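Local coordinates for protein deoxyribodipyrimidine photo-lyase (Oryza sativa Japonica Group, PDB 3UMV) that repairs ultraviolet-damaged DNA by using light to split cyclobutane pyrimidine dimers back into single pyrimidines, with FAD as its cofactor, at residues K469-V472 / D473-I476. Numbering follows the deposited sequence.
Sequences KFDV and DAYI
D471 reaches forward along the chain to set its carboxylate against A474, where the last helix, 472-489, begins. D471 CB lies 3.8 Å from A474 CB, and D471 CG comes closer, 3.4 Å from the same A474 CB. D471 OD1 accepts from A474 N at 3.2 Å, the amide meeting it from above the carboxylate plane, 72° out of it, and a water donates to OD1 while accepting from D473 N. D471 OD2 rests 3.5 Å from A474 CB; the small methyl probably allows this closeness. The first torsion, with CG opposite the backbone N (chi1 -171°), puts CG beside the carbonyl carbon, at the mouth of the first turn, where OD1 can meet A474 N. This is an N-cap: the first amides of a helix have no preceding turn to bond to, and a short acidic side chain supplies an acceptor whose negative charge is probably favoured by the helix dipole. D471 O begins the helical ladder by accepting from Y475 N at 3.2 Å, with a weak second bond from A474 N; V472 O continues it by accepting from I476 N. Buried V472 has a compact apolar side chain suited to packing on L377, with V472 CG1 3.6 Å from I476 CD1. F470 turns a ring edge to Y475 CB, its flat apolar ring suiting a buried spot against F394 and M395. Amphipathic Y475 also touches M395, and its OH hydrogen-bonds E384. Helices 376-388 and 393-405, which it packs on, carry W378 and W399, predicted electron-transfer sites whose side chains are about 8 Å from that of Y475.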
loop_
_atom_site.group_PDB
_atom_site.type_symbol
_atom_site.label_atom_id
_atom_site.label_comp_id
_atom_site.label_asym_id
_atom_site.label_seq_id
_atom_site.Cartn_x
_atom_site.Cartn_y
_atom_site.Cartn_z
ATOM N N LYS A 469 15.735 -24.518 5.459
ATOM C CA LYS A 469 15.864 -23.572 4.354
ATOM C C LYS A 469 16.937 -22.506 4.571
ATOM O O LYS A 469 17.611 -22.108 3.624
ATOM C CB LYS A 469 14.511 -22.910 4.057
ATOM C CG LYS A 469 13.370 -23.901 3.838
ATOM C CD LYS A 469 12.072 -23.210 3.431
ATOM C CE LYS A 469 12.130 -22.733 1.985
ATOM N NZ LYS A 469 10.900 -21.995 1.574
ATOM N N PHE A 470 17.093 -22.039 5.809
ATOM C CA PHE A 470 18.060 -20.983 6.104
ATOM C C PHE A 470 18.565 -21.042 7.539
ATOM O O PHE A 470 18.019 -21.774 8.368
ATOM C CB PHE A 470 17.471 -19.597 5.814
ATOM C CG PHE A 470 16.279 -19.238 6.680
ATOM C CD1 PHE A 470 16.451 -18.520 7.851
ATOM C CD2 PHE A 470 14.996 -19.611 6.314
ATOM C CE1 PHE A 470 15.350 -18.188 8.653
ATOM C CE2 PHE A 470 13.897 -19.277 7.103
ATOM C CZ PHE A 470 14.079 -18.566 8.271
ATOM N N ASP A 471 19.593 -20.247 7.822
ATOM C CA ASP A 471 20.229 -20.213 9.140
ATOM C C ASP A 471 19.359 -19.440 10.133
ATOM O O ASP A 471 19.532 -18.231 10.307
ATOM C CB ASP A 471 21.615 -19.557 9.013
ATOM C CG ASP A 471 22.461 -19.669 10.279
ATOM O OD1 ASP A 471 21.934 -19.986 11.364
ATOM O OD2 ASP A 471 23.679 -19.416 10.183
ATOM N N VAL A 472 18.424 -20.149 10.769
ATOM C CA VAL A 472 17.499 -19.579 11.755
ATOM C C VAL A 472 18.205 -18.834 12.895
ATOM O O VAL A 472 17.750 -17.776 13.323
ATOM C CB VAL A 472 16.594 -20.677 12.366
ATOM C CG1 VAL A 472 15.782 -20.115 13.527
ATOM C CG2 VAL A 472 15.673 -21.253 11.305
ATOM N N ASP A 473 19.319 -19.380 13.380
ATOM C CA ASP A 473 20.028 -18.750 14.487
ATOM C C ASP A 473 20.643 -17.414 14.082
ATOM O O ASP A 473 20.706 -16.478 14.889
ATOM C CB ASP A 473 21.099 -19.690 15.053
ATOM C CG ASP A 473 20.501 -20.932 15.691
ATOM O OD1 ASP A 473 19.292 -20.912 16.022
ATOM O OD2 ASP A 473 21.239 -21.923 15.866
ATOM N N ALA A 474 21.086 -17.324 12.828
ATOM C CA ALA A 474 21.626 -16.080 12.307
ATOM C C ALA A 474 20.541 -15.000 12.243
ATOM O O ALA A 474 20.783 -13.850 12.603
ATOM C CB ALA A 474 22.279 -16.304 10.934
ATOM N N TYR A 475 19.338 -15.372 11.816
ATOM C CA TYR A 475 18.236 -14.419 11.778
ATOM C C TYR A 475 17.898 -13.950 13.177
ATOM O O TYR A 475 17.703 -12.767 13.423
ATOM C CB TYR A 475 17.001 -15.038 11.128
ATOM C CG TYR A 475 15.789 -14.135 11.120
ATOM C CD1 TYR A 475 14.691 -14.411 11.926
ATOM C CD2 TYR A 475 15.730 -13.018 10.294
ATOM C CE1 TYR A 475 13.575 -13.611 11.912
ATOM C CE2 TYR A 475 14.614 -12.204 10.276
ATOM C CZ TYR A 475 13.538 -12.506 11.095
ATOM O OH TYR A 475 12.412 -11.736 11.101
ATOM N N ILE A 476 17.832 -14.896 14.101
ATOM C CA ILE A 476 17.547 -14.566 15.484
ATOM C C ILE A 476 18.572 -13.592 16.066
ATOM O O ILE A 476 18.186 -12.592 16.676
ATOM C CB ILE A 476 17.422 -15.828 16.337
ATOM C CG1 ILE A 476 16.147 -16.578 15.944
ATOM C CG2 ILE A 476 17.388 -15.469 17.815
ATOM C CD1 ILE A 476 16.103 -17.994 16.459
HETATM O O HOH W 1 20.431 -22.193 12.565
#